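Long-range contact in bile acid 7a-dehydratase, BaiE (Clostridium hiranonis DSM 13275, PDB 4L8P), which probably catalyses the 7-alpha-dehydration of bile acid intermediates, a lyase reaction, in a SnoaL-like, cystatin-like fold: residues D38-Y49 / D147-I158. Residues are numbered along the deposited sequence; the frame is centred on the assembly and turned at random.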
ATOM      1  N   ASP A  38      -8.086  10.516  13.214  1.00 14.53           N
ATOM      2  CA  ASP A  38      -8.220   9.131  13.710  1.00 14.98           C
ATOM      3  C   ASP A  38      -7.877   8.096  12.625  1.00 14.14           C
ATOM      4  O   ASP A  38      -7.151   7.130  12.883  1.00 14.48           O
ATOM      5  CB  ASP A  38      -9.622   8.892  14.269  1.00 14.70           C
ATOM      6  CG  ASP A  38      -9.850   9.560  15.609  1.00 16.61           C
ATOM      7  OD1 ASP A  38      -8.895   9.771  16.384  1.00 17.94           O
ATOM      8  OD2 ASP A  38     -11.022   9.855  15.882  1.00 20.22           O
ATOM      9  N   ILE A  39      -8.341   8.340  11.403  1.00 13.94           N
ATOM     10  CA  ILE A  39      -8.065   7.433  10.299  1.00 13.44           C
ATOM     11  C   ILE A  39      -6.557   7.361  10.081  1.00 13.56           C
ATOM     12  O   ILE A  39      -5.983   6.256   9.937  1.00 13.04           O
ATOM     13  CB  ILE A  39      -8.808   7.847   9.027  1.00 14.94           C
ATOM     14  CG1 ILE A  39     -10.299   7.550   9.177  1.00 15.83           C
ATOM     15  CG2 ILE A  39      -8.215   7.157   7.776  1.00 14.33           C
ATOM     16  CD1 ILE A  39     -11.134   8.145   8.053  1.00 16.58           C
ATOM     17  N   GLU A  40      -5.911   8.523  10.022  1.00 13.57           N
ATOM     18  CA  GLU A  40      -4.459   8.535   9.822  1.00 15.13           C
ATOM     19  C   GLU A  40      -3.706   7.859  10.974  1.00 13.74           C
ATOM     20  O   GLU A  40      -2.748   7.140  10.725  1.00 15.15           O
ATOM     21  CB  GLU A  40      -3.951   9.967   9.589  1.00 15.58           C
ATOM     22  CG  GLU A  40      -2.456  10.076   9.356  1.00 16.77           C
ATOM     23  CD  GLU A  40      -1.946   9.338   8.110  1.00 17.44           C
ATOM     24  OE1 GLU A  40      -2.727   8.980   7.199  1.00 17.22           O
ATOM     25  OE2 GLU A  40      -0.711   9.129   8.031  1.00 18.15           O
ATOM     26  N   ALA A  41      -4.120   8.093  12.222  1.00 14.82           N
ATOM     27  CA  ALA A  41      -3.503   7.476  13.402  1.00 15.91           C
ATOM     28  C   ALA A  41      -3.607   5.948  13.347  1.00 14.15           C
ATOM     29  O   ALA A  41      -2.636   5.241  13.617  1.00 13.56           O
ATOM     30  CB  ALA A  41      -4.177   7.980  14.647  1.00 16.67           C
ATOM     31  N   ILE A  42      -4.757   5.471  12.902  1.00 12.29           N
ATOM     32  CA  ILE A  42      -4.993   4.019  12.743  1.00 13.86           C
ATOM     33  C   ILE A  42      -4.110   3.418  11.639  1.00 15.08           C
ATOM     34  O   ILE A  42      -3.515   2.342  11.801  1.00 14.42           O
ATOM     35  CB  ILE A  42      -6.495   3.682  12.570  1.00 14.18           C
ATOM     36  CG1 ILE A  42      -7.221   3.939  13.899  1.00 15.13           C
ATOM     37  CG2 ILE A  42      -6.691   2.260  12.092  1.00 13.44           C
ATOM     38  CD1 ILE A  42      -8.730   4.044  13.765  1.00 14.57           C
ATOM     39  N   LYS A  43      -4.030   4.090  10.498  1.00 13.76           N
ATOM     40  CA  LYS A  43      -3.142   3.605   9.411  1.00 13.90           C
ATOM     41  C   LYS A  43      -1.672   3.515   9.888  1.00 13.54           C
ATOM     42  O   LYS A  43      -0.964   2.557   9.550  1.00 14.82           O
ATOM     43  CB  LYS A  43      -3.231   4.510   8.189  1.00 15.96           C
ATOM     44  CG  LYS A  43      -4.576   4.477   7.504  1.00 16.09           C
ATOM     45  CD  LYS A  43      -4.566   5.493   6.388  1.00 16.30           C
ATOM     46  CE  LYS A  43      -5.848   5.458   5.582  1.00 18.44           C
ATOM     47  NZ  LYS A  43      -5.836   6.590   4.613  1.00 19.26           N
ATOM     48  N   GLN A  44      -1.228   4.482  10.699  1.00 13.97           N
ATOM     49  CA  GLN A  44       0.152   4.482  11.221  1.00 13.42           C
ATOM     50  C   GLN A  44       0.373   3.428  12.307  1.00 14.16           C
ATOM     51  O   GLN A  44       1.439   2.830  12.391  1.00 14.38           O
ATOM     52  CB  GLN A  44       0.560   5.852  11.731  1.00 14.41           C
ATOM     53  CG  GLN A  44       0.579   6.902  10.623  1.00 15.30           C
ATOM     54  CD  GLN A  44       1.505   8.083  10.869  1.00 16.28           C
ATOM     55  OE1 GLN A  44       2.490   7.981  11.594  1.00 18.10           O
ATOM     56  NE2 GLN A  44       1.225   9.183  10.191  1.00 17.65           N
ATOM     57  N   LEU A  45      -0.675   3.180  13.082  1.00 13.92           N
ATOM     58  CA  LEU A  45      -0.681   2.129  14.103  1.00 13.47           C
ATOM     59  C   LEU A  45      -0.490   0.777  13.441  1.00 13.87           C
ATOM     60  O   LEU A  45       0.330  -0.045  13.867  1.00 14.78           O
ATOM     61  CB  LEU A  45      -2.012   2.156  14.885  1.00 13.76           C
ATOM     62  CG  LEU A  45      -2.346   0.971  15.800  1.00 13.81           C
ATOM     63  CD1 LEU A  45      -1.392   0.918  16.972  1.00 15.63           C
ATOM     64  CD2 LEU A  45      -3.785   1.082  16.284  1.00 13.45           C
ATOM     65  N   LYS A  46      -1.286   0.500  12.405  1.00 13.98           N
ATOM     66  CA  LYS A  46      -1.152  -0.787  11.707  1.00 14.14           C
ATOM     67  C   LYS A  46       0.212  -0.919  11.019  1.00 13.27           C
ATOM     68  O   LYS A  46       0.819  -2.000  11.022  1.00 14.75           O
ATOM     69  CB  LYS A  46      -2.286  -0.993  10.706  1.00 16.90           C
ATOM     70  CG  LYS A  46      -2.337  -2.421  10.141  1.00 20.34           C
ATOM     71  CD  LYS A  46      -2.718  -3.446  11.230  1.00 21.57           C
ATOM     72  CE  LYS A  46      -3.063  -4.792  10.615  1.00 24.40           C
ATOM     73  NZ  LYS A  46      -3.766  -5.702  11.519  1.00 26.01           N
ATOM     74  N   ALA A  47       0.717   0.174  10.472  1.00 13.60           N
ATOM     75  CA  ALA A  47       2.068   0.195   9.886  1.00 14.18           C
ATOM     76  C   ALA A  47       3.122  -0.197  10.912  1.00 15.26           C
ATOM     77  O   ALA A  47       3.992  -1.018  10.628  1.00 13.80           O
ATOM     78  CB  ALA A  47       2.369   1.562   9.320  1.00 13.48           C
ATOM     79  N   LYS A  48       3.016   0.380  12.103  1.00 15.45           N
ATOM     80  CA  LYS A  48       3.932   0.090  13.196  1.00 15.97           C
ATOM     81  C   LYS A  48       3.820  -1.387  13.592  1.00 16.48           C
ATOM     82  O   LYS A  48       4.843  -2.041  13.831  1.00 14.60           O
ATOM     83  CB  LYS A  48       3.658   1.003  14.399  1.00 14.66           C
ATOM     84  CG  LYS A  48       4.520   0.741  15.614  1.00 17.19           C
ATOM     85  CD  LYS A  48       4.171   1.709  16.749  1.00 20.12           C
ATOM     86  CE  LYS A  48       4.895   1.365  18.042  1.00 26.62           C
ATOM     87  NZ  LYS A  48       4.393   2.191  19.196  1.00 29.45           N
ATOM     88  N   TYR A  49       2.599  -1.909  13.689  1.00 15.01           N
ATOM     89  CA  TYR A  49       2.400  -3.327  13.986  1.00 15.55           C
ATOM     90  C   TYR A  49       3.184  -4.220  13.007  1.00 15.63           C
ATOM     91  O   TYR A  49       3.919  -5.127  13.433  1.00 15.02           O
ATOM     92  CB  TYR A  49       0.890  -3.661  14.011  1.00 15.60           C
ATOM     93  CG  TYR A  49       0.583  -5.127  14.133  1.00 15.92           C
ATOM     94  CD1 TYR A  49       0.473  -5.922  12.993  1.00 15.70           C
ATOM     95  CD2 TYR A  49       0.434  -5.728  15.382  1.00 15.82           C
ATOM     96  CE1 TYR A  49       0.247  -7.280  13.088  1.00 19.38           C
ATOM     97  CE2 TYR A  49       0.188  -7.098  15.491  1.00 17.95           C
ATOM     98  CZ  TYR A  49       0.107  -7.864  14.342  1.00 19.80           C
ATOM     99  OH  TYR A  49      -0.158  -9.226  14.435  1.00 24.59           O
ATOM    100  N   ASP A 147      -9.951  -5.574  11.169  1.00 17.04           N
ATOM    101  CA  ASP A 147      -9.438  -5.245  12.513  1.00 15.93           C
ATOM    102  C   ASP A 147     -10.481  -4.441  13.289  1.00 15.94           C
ATOM    103  O   ASP A 147     -11.273  -3.698  12.674  1.00 15.29           O
ATOM    104  CB  ASP A 147      -8.235  -4.307  12.446  1.00 15.09           C
ATOM    105  CG  ASP A 147      -6.983  -4.923  11.838  1.00 17.65           C
ATOM    106  OD1 ASP A 147      -6.895  -6.167  11.619  1.00 17.99           O
ATOM    107  OD2 ASP A 147      -6.029  -4.152  11.619  1.00 18.89           O
ATOM    108  N   LYS A 148     -10.408  -4.536  14.612  1.00 15.27           N
ATOM    109  CA  LYS A 148     -11.166  -3.678  15.510  1.00 15.59           C
ATOM    110  C   LYS A 148     -10.142  -2.919  16.375  1.00 15.75           C
ATOM    111  O   LYS A 148      -9.199  -3.529  16.933  1.00 15.32           O
ATOM    112  CB  LYS A 148     -12.114  -4.477  16.403  1.00 17.77           C
ATOM    113  CG  LYS A 148     -13.149  -5.297  15.654  1.00 20.44           C
ATOM    114  CD  LYS A 148     -14.153  -4.404  14.928  1.00 21.99           C
ATOM    115  CE  LYS A 148     -15.094  -5.171  14.007  1.00 26.12           C
ATOM    116  NZ  LYS A 148     -16.149  -4.240  13.515  1.00 29.48           N
ATOM    117  N   TYR A 149     -10.371  -1.616  16.527  1.00 14.24           N
ATOM    118  CA  TYR A 149      -9.470  -0.728  17.256  1.00 15.34           C
ATOM    119  C   TYR A 149     -10.227  -0.025  18.353  1.00 16.49           C
ATOM    120  O   TYR A 149     -11.453   0.182  18.285  1.00 16.03           O
ATOM    121  CB  TYR A 149      -8.851   0.349  16.342  1.00 16.62           C
ATOM    122  CG  TYR A 149      -8.263  -0.167  15.046  1.00 15.64           C
ATOM    123  CD1 TYR A 149      -6.970  -0.718  15.001  1.00 15.92           C
ATOM    124  CD2 TYR A 149      -8.986  -0.137  13.887  1.00 15.72           C
ATOM    125  CE1 TYR A 149      -6.448  -1.228  13.796  1.00 15.61           C
ATOM    126  CE2 TYR A 149      -8.464  -0.617  12.701  1.00 16.83           C
ATOM    127  CZ  TYR A 149      -7.180  -1.153  12.660  1.00 15.21           C
ATOM    128  OH  TYR A 149      -6.661  -1.647  11.452  1.00 16.34           O
ATOM    129  N   GLU A 150      -9.481   0.397  19.351  1.00 16.40           N
ATOM    130  CA  GLU A 150     -10.052   1.245  20.384  1.00 18.71           C
ATOM    131  C   GLU A 150      -9.095   2.329  20.786  1.00 17.72           C
ATOM    132  O   GLU A 150      -7.884   2.166  20.693  1.00 16.01           O
ATOM    133  CB  GLU A 150     -10.535   0.416  21.549  1.00 26.11           C
ATOM    134  CG  GLU A 150      -9.480  -0.129  22.455  1.00 28.48           C
ATOM    135  CD  GLU A 150     -10.095  -0.900  23.618  1.00 36.30           C
ATOM    136  OE1 GLU A 150     -11.029  -0.381  24.282  1.00 42.36           O
ATOM    137  OE2 GLU A 150      -9.629  -2.016  23.873  1.00 28.55           O
ATOM    138  N   LYS A 151      -9.670   3.448  21.208  1.00 17.75           N
ATOM    139  CA  LYS A 151      -8.917   4.645  21.542  1.00 18.12           C
ATOM    140  C   LYS A 151      -9.020   4.822  23.061  1.00 19.86           C
ATOM    141  O   LYS A 151     -10.115   4.892  23.613  1.00 18.45           O
ATOM    142  CB  LYS A 151      -9.486   5.869  20.831  1.00 17.46           C
ATOM    143  CG  LYS A 151      -8.538   7.065  20.862  1.00 18.66           C
ATOM    144  CD  LYS A 151      -9.133   8.263  20.120  1.00 20.45           C
ATOM    145  CE  LYS A 151      -8.106   9.338  19.863  1.00 24.09           C
ATOM    146  NZ  LYS A 151      -8.740  10.486  19.144  1.00 23.52           N
ATOM    147  N   ILE A 152      -7.860   4.860  23.710  1.00 20.56           N
ATOM    148  CA  ILE A 152      -7.765   4.957  25.171  1.00 23.95           C
ATOM    149  C   ILE A 152      -6.788   6.076  25.478  1.00 25.82           C
ATOM    150  O   ILE A 152      -5.658   6.056  24.974  1.00 24.46           O
ATOM    151  CB  ILE A 152      -7.284   3.625  25.781  1.00 26.00           C
ATOM    152  CG1 ILE A 152      -8.312   2.519  25.500  1.00 27.10           C
ATOM    153  CG2 ILE A 152      -7.040   3.799  27.286  1.00 30.94           C
ATOM    154  CD1 ILE A 152      -7.819   1.109  25.761  1.00 31.36           C
ATOM    155  N   ASP A 153      -7.243   7.071  26.260  1.00 29.69           N
ATOM    156  CA  ASP A 153      -6.433   8.239  26.630  1.00 30.27           C
ATOM    157  C   ASP A 153      -5.687   8.868  25.458  1.00 30.52           C
ATOM    158  O   ASP A 153      -4.483   9.115  25.541  1.00 37.23           O
ATOM    159  CB  ASP A 153      -5.465   7.873  27.776  1.00 42.47           C
ATOM    160  CG  ASP A 153      -6.183   7.325  29.015  1.00 50.12           C
ATOM    161  OD1 ASP A 153      -7.363   7.668  29.257  1.00 53.49           O
ATOM    162  OD2 ASP A 153      -5.561   6.539  29.756  1.00 48.13           O
ATOM    163  N   GLY A 154      -6.392   9.065  24.340  1.00 31.59           N
ATOM    164  CA  GLY A 154      -5.861   9.762  23.161  1.00 27.44           C
ATOM    165  C   GLY A 154      -5.092   8.938  22.142  1.00 27.06           C
ATOM    166  O   GLY A 154      -4.653   9.455  21.114  1.00 29.20           O
ATOM    167  N   GLN A 155      -4.920   7.645  22.425  1.00 24.08           N
ATOM    168  CA  GLN A 155      -4.078   6.774  21.628  1.00 22.42           C
ATOM    169  C   GLN A 155      -4.906   5.599  21.117  1.00 17.28           C
ATOM    170  O   GLN A 155      -5.690   5.010  21.879  1.00 18.91           O
ATOM    171  CB  GLN A 155      -2.934   6.239  22.505  1.00 24.82           C
ATOM    172  CG  GLN A 155      -2.025   5.192  21.869  1.00 30.37           C
ATOM    173  CD  GLN A 155      -1.203   5.729  20.729  1.00 45.27           C
ATOM    174  OE1 GLN A 155      -0.691   6.854  20.788  1.00 49.22           O
ATOM    175  NE2 GLN A 155      -1.060   4.924  19.671  1.00 46.42           N
ATOM    176  N   TRP A 156      -4.704   5.255  19.850  1.00 16.94           N
ATOM    177  CA  TRP A 156      -5.348   4.095  19.236  1.00 17.31           C
ATOM    178  C   TRP A 156      -4.544   2.816  19.459  1.00 17.25           C
ATOM    179  O   TRP A 156      -3.313   2.835  19.414  1.00 17.21           O
ATOM    180  CB  TRP A 156      -5.558   4.323  17.726  1.00 17.47           C
ATOM    181  CG  TRP A 156      -6.666   5.302  17.443  1.00 15.39           C
ATOM    182  CD1 TRP A 156      -6.539   6.625  17.155  1.00 15.48           C
ATOM    183  CD2 TRP A 156      -8.082   5.021  17.439  1.00 16.05           C
ATOM    184  NE1 TRP A 156      -7.776   7.191  16.961  1.00 16.42           N
ATOM    185  CE2 TRP A 156      -8.746   6.230  17.128  1.00 16.49           C
ATOM    186  CE3 TRP A 156      -8.856   3.856  17.659  1.00 14.70           C
ATOM    187  CZ2 TRP A 156     -10.169   6.311  17.026  1.00 16.81           C
ATOM    188  CZ3 TRP A 156     -10.252   3.942  17.553  1.00 14.50           C
ATOM    189  CH2 TRP A 156     -10.892   5.171  17.258  1.00 15.41           C
ATOM    190  N   TYR A 157      -5.270   1.727  19.678  1.00 15.82           N
ATOM    191  CA  TYR A 157      -4.715   0.396  19.879  1.00 15.21           C
ATOM    192  C   TYR A 157      -5.503  -0.633  19.079  1.00 17.40           C
ATOM    193  O   TYR A 157      -6.671  -0.452  18.808  1.00 15.82           O
ATOM    194  CB  TYR A 157      -4.767  -0.018  21.359  1.00 16.26           C
ATOM    195  CG  TYR A 157      -4.023   0.902  22.283  1.00 17.10           C
ATOM    196  CD1 TYR A 157      -2.672   0.677  22.567  1.00 17.48           C
ATOM    197  CD2 TYR A 157      -4.646   1.986  22.883  1.00 19.45           C
ATOM    198  CE1 TYR A 157      -1.962   1.502  23.407  1.00 19.12           C
ATOM    199  CE2 TYR A 157      -3.928   2.833  23.744  1.00 20.20           C
ATOM    200  CZ  TYR A 157      -2.590   2.582  23.999  1.00 22.36           C
ATOM    201  OH  TYR A 157      -1.868   3.424  24.819  1.00 25.00           O
ATOM    202  N   ILE A 158      -4.843  -1.749  18.782  1.00 15.69           N
ATOM    203  CA  ILE A 158      -5.470  -2.895  18.121  1.00 16.71           C
ATOM    204  C   ILE A 158      -6.000  -3.816  19.217  1.00 16.97           C
ATOM    205  O   ILE A 158      -5.252  -4.179  20.124  1.00 19.73           O
ATOM    206  CB  ILE A 158      -4.434  -3.639  17.249  1.00 16.79           C
ATOM    207  CG1 ILE A 158      -3.747  -2.706  16.253  1.00 17.58           C
ATOM    208  CG2 ILE A 158      -5.097  -4.759  16.497  1.00 21.30           C
ATOM    209  CD1 ILE A 158      -2.557  -3.329  15.560  1.00 18.58           C
TER
HETATM  210  O   HOH W   1     -11.976  10.295  18.427  1.00 25.34           O
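Ile42 divides its branches between two aromatic rings of the hairpin. With CG1 beside the backbone N (chi1 -70°), its CD1 lies over the centre of the Trp156 six-membered ring, 3.8 Å from the centroid, while CG2 makes a CH-pi contact 3.6 Å from the Tyr149 centroid. Lys151 CB covers the opposite face of the indole, which is thus sandwiched between a helix and a strand side chain. A bond at the edge probably helps to set the ring's rotation: Trp156 NE1 donates to Asp38 OD1 (2.9 Å, 160°); the oxygen lies in the indole plane, whereas the N-H meets it from above the carboxylate plane. The same oxygen takes Lys151 NZ on its syn lone pair in a salt bridge of 2.9 Å. Further along, Leu45 CD2 packs on Ile158 CG1 at 3.8 Å. Lys46, bent at chi2 (67°), brings NZ 2.7 Å from Asp147 OD2, a buried salt bridge. Hydrogen bonds from Asp147 OD1 to Thr161 OG1, weakly from Tyr149 OH to Asp147 OD2, and between Tyr149 OH and Trp121 NE1, with a Trp121-Lys46 cation-pi contact, probably help to position this pair. In this helix-on-sheet core of a cystatin-like fold, helix 22-55 crosses strands 137-152 and 155-172, Ile42 also reaching Ile109 and Ile111 of strand 98-111 and Ala117 of strand 116-129.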